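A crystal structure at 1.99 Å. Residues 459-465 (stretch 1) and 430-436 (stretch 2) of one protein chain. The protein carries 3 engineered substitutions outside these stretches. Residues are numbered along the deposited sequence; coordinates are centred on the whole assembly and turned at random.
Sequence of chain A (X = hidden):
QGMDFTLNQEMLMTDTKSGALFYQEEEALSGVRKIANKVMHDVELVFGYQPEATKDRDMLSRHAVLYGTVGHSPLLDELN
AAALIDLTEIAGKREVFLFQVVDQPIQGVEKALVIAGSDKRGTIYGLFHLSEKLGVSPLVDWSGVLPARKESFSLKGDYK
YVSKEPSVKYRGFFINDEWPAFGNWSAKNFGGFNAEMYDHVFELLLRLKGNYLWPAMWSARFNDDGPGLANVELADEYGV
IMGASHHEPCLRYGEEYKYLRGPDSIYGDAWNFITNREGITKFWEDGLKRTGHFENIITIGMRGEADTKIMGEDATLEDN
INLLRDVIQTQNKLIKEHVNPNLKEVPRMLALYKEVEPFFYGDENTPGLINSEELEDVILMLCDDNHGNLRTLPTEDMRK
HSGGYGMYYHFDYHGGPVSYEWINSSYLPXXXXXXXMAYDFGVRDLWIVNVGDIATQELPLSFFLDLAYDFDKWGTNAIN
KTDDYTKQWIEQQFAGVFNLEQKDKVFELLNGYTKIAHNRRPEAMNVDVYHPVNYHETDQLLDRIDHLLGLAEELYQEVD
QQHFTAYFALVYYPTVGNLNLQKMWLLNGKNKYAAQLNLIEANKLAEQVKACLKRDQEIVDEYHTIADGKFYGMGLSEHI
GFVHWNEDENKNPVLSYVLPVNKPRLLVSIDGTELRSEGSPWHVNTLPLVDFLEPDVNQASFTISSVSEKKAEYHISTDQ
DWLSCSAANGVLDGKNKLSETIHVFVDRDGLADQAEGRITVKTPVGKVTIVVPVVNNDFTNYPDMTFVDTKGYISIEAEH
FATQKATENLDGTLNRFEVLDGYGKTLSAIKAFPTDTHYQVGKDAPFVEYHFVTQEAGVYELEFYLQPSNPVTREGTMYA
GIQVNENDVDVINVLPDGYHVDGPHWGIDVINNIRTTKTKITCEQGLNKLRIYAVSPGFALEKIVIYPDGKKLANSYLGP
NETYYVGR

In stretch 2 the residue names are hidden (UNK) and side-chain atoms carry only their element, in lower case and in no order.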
# COMPACT_ATOMS: atom_id res chain seq x y z
N LEU A 459 4.18 -39.26 -3.04
CA LEU A 459 5.52 -39.33 -3.64
C LEU A 459 6.62 -39.08 -2.62
O LEU A 459 7.54 -39.92 -2.51
CB LEU A 459 5.62 -38.33 -4.81
CG LEU A 459 7.04 -38.15 -5.38
CD1 LEU A 459 7.42 -39.42 -6.11
CD2 LEU A 459 7.12 -36.97 -6.35
N PRO A 460 6.62 -38.00 -1.83
CA PRO A 460 7.72 -37.82 -0.87
C PRO A 460 7.71 -38.83 0.28
O PRO A 460 8.78 -39.17 0.79
CB PRO A 460 7.54 -36.37 -0.39
CG PRO A 460 6.13 -36.06 -0.61
CD PRO A 460 5.70 -36.86 -1.84
N LEU A 461 6.54 -39.35 0.66
CA LEU A 461 6.51 -40.42 1.66
C LEU A 461 7.12 -41.71 1.11
O LEU A 461 7.86 -42.41 1.81
CB LEU A 461 5.06 -40.66 2.14
CG LEU A 461 4.89 -41.85 3.14
CD1 LEU A 461 5.73 -41.58 4.39
CD2 LEU A 461 3.41 -42.09 3.48
N SER A 462 6.79 -42.06 -0.13
CA SER A 462 7.40 -43.23 -0.75
C SER A 462 8.92 -43.08 -0.77
O SER A 462 9.66 -44.02 -0.44
CB SER A 462 6.83 -43.42 -2.18
OG SER A 462 5.44 -43.75 -2.22
N PHE A 463 9.40 -41.89 -1.15
CA PHE A 463 10.83 -41.64 -1.22
C PHE A 463 11.49 -41.75 0.15
O PHE A 463 12.56 -42.36 0.29
CB PHE A 463 11.08 -40.24 -1.83
CG PHE A 463 12.55 -39.91 -1.90
CD1 PHE A 463 13.37 -40.63 -2.73
CD2 PHE A 463 13.11 -38.94 -1.06
CE1 PHE A 463 14.75 -40.41 -2.76
CE2 PHE A 463 14.50 -38.69 -1.10
CZ PHE A 463 15.30 -39.44 -1.96
N PHE A 464 10.90 -41.10 1.15
CA PHE A 464 11.43 -41.07 2.51
C PHE A 464 11.59 -42.49 3.05
O PHE A 464 12.66 -42.87 3.56
CB PHE A 464 10.49 -40.25 3.39
CG PHE A 464 10.97 -40.04 4.82
CD1 PHE A 464 10.53 -40.89 5.83
CD2 PHE A 464 11.76 -38.96 5.16
CE1 PHE A 464 10.94 -40.71 7.17
CE2 PHE A 464 12.19 -38.75 6.47
CZ PHE A 464 11.75 -39.63 7.50
N LEU A 465 10.57 -43.32 2.86
CA LEU A 465 10.62 -44.70 3.34
C LEU A 465 11.45 -45.62 2.43
O LEU A 465 11.98 -46.65 2.91
CB LEU A 465 9.18 -45.23 3.49
CG LEU A 465 8.40 -44.52 4.63
CD1 LEU A 465 6.99 -45.03 4.75
CD2 LEU A 465 9.11 -44.69 5.98
N UNK A 430 15.65 -31.67 -1.89
CA UNK A 430 15.85 -31.16 -0.55
C UNK A 430 15.75 -32.28 0.49
O UNK A 430 16.57 -32.37 1.42
c UNK A 430 15.61 -28.02 2.92
c UNK A 430 15.82 -28.62 1.51
c UNK A 430 14.73 -29.59 1.18
n UNK A 430 14.78 -26.78 2.94
c UNK A 430 14.81 -30.08 -0.27
N UNK A 431 14.73 -33.13 0.35
CA UNK A 431 14.59 -34.26 1.28
C UNK A 431 15.83 -35.14 1.23
O UNK A 431 16.32 -35.60 2.27
c UNK A 431 13.19 -36.28 1.92
c UNK A 431 12.08 -34.22 1.11
c UNK A 431 10.84 -34.89 0.48
c UNK A 431 13.33 -35.09 0.97
N UNK A 432 16.32 -35.44 0.01
CA UNK A 432 17.51 -36.27 -0.12
C UNK A 432 18.69 -35.61 0.58
O UNK A 432 19.42 -36.26 1.34
c UNK A 432 23.18 -36.53 -2.08
c UNK A 432 20.42 -36.82 -1.86
c UNK A 432 19.08 -37.32 -1.81
c UNK A 432 19.18 -38.67 -1.95
c UNK A 432 20.98 -35.54 -1.78
c UNK A 432 22.37 -35.42 -1.88
c UNK A 432 21.27 -37.92 -2.07
n UNK A 432 20.48 -39.04 -2.10
c UNK A 432 17.83 -36.54 -1.60
c UNK A 432 22.65 -37.79 -2.17
N UNK A 433 18.89 -34.31 0.35
CA UNK A 433 20.06 -33.64 0.92
C UNK A 433 20.00 -33.63 2.45
O UNK A 433 21.01 -33.84 3.12
o UNK A 433 22.07 -30.05 2.64
c UNK A 433 21.40 -31.45 0.81
c UNK A 433 21.12 -30.46 1.94
o UNK A 433 19.93 -30.09 2.11
c UNK A 433 20.15 -32.21 0.38
N UNK A 434 18.85 -33.32 3.01
CA UNK A 434 18.76 -33.25 4.46
C UNK A 434 18.84 -34.65 5.08
O UNK A 434 19.57 -34.88 6.06
n UNK A 434 19.31 -29.64 4.51
o UNK A 434 18.32 -30.16 6.43
c UNK A 434 18.37 -30.25 5.22
c UNK A 434 17.46 -32.55 4.86
c UNK A 434 17.38 -31.09 4.46
N UNK A 435 18.03 -35.59 4.58
CA UNK A 435 18.00 -36.90 5.24
C UNK A 435 19.27 -37.70 4.99
O UNK A 435 19.67 -38.46 5.88
c UNK A 435 15.42 -37.19 5.37
c UNK A 435 16.77 -37.71 4.80
c UNK A 435 15.67 -38.38 7.92
s UNK A 435 15.41 -36.74 7.12
N UNK A 436 19.97 -37.53 3.84
CA UNK A 436 21.26 -38.21 3.75
C UNK A 436 22.29 -37.58 4.67
O UNK A 436 23.17 -38.29 5.17
o UNK A 436 21.97 -36.89 1.82
c UNK A 436 21.81 -38.24 2.32
c UNK A 436 20.87 -39.03 1.42

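Position 430 carries five side-chain atoms, four carbons in an unbranched row ending in a nitrogen. None comes within 8 Å of stretch 1, and the terminal nitrogen is hydrogen-bonded elsewhere in the structure. A four-carbon chain tipped by nitrogen is lysine: Lys 430.

Position 431 has four carbons, forked at the first, with one arm two carbons long. CA-to-CB points toward stretch 1, and the side chain meets Pro 460, Phe 463 and Phe 464. A beta-branched, all-carbon side chain with unequal arms is isoleucine. In Ile 431, CD1 lies 3.7 Å from Pro 460 CB, while CG2 lies 4.0 Å from Phe 463 CD2 and 4.4 Å from Phe 464 CD2, near the plane of each ring and at its edge.

Position 432 shows one carbon followed by fused five- and six-membered rings holding eight carbons and one nitrogen, an indole, hence Trp 432. Its CB is 3.9 Å from Phe 463 CZ, again at the phenyl edge. CA-to-CB points sideways and the end of the side chain leads away; the ring nitrogen NE1 is hydrogen-bonded elsewhere.

Position 433 has three carbons, the third bearing two oxygens at 1.3 Å or less, a carboxylate at glutamate length. Glu 433 does not reach stretch 1.

Position 434 also has three carbons, but the last carries one oxygen and one nitrogen, an amide: Gln 434. It too is out of reach; its NE2 donates to Glu 433 OE1 at 2.5 Å.

Position 435 is an unbranched run of two carbons, a sulfur and a carbon, which defines methionine. CA-to-CB points toward stretch 1, and Met 435 CG approaches Phe 464 CE2 to 3.8 Å. Its SD sits 5.2 Å from the centroid of the Phe 464 ring, 75° off the normal, a sulfur-aromatic contact at the ring edge.

Position 436 has one carbon carrying an oxygen and a carbon, the pattern of threonine. Thr 436 makes no contact across; its OG1 donates to Trp 432 O at 2.7 Å, a bond back along its own helix.

The two helices run in broadly the same direction, 30° apart, with axes 10.7 Å apart at closest approach. Register is set at Phe 464 and Ile 431, whose CA atoms are 7.6 Å apart. No hydrogen bond crosses, so the contact is apolar packing that buries 278 Å² in total. Ile 431 touches three residues of stretch 1, while Trp 432 and Met 435 extend the packing to Phe 463 and Phe 464, respectively.

Stretch 2 (430-436) KIWEQMT
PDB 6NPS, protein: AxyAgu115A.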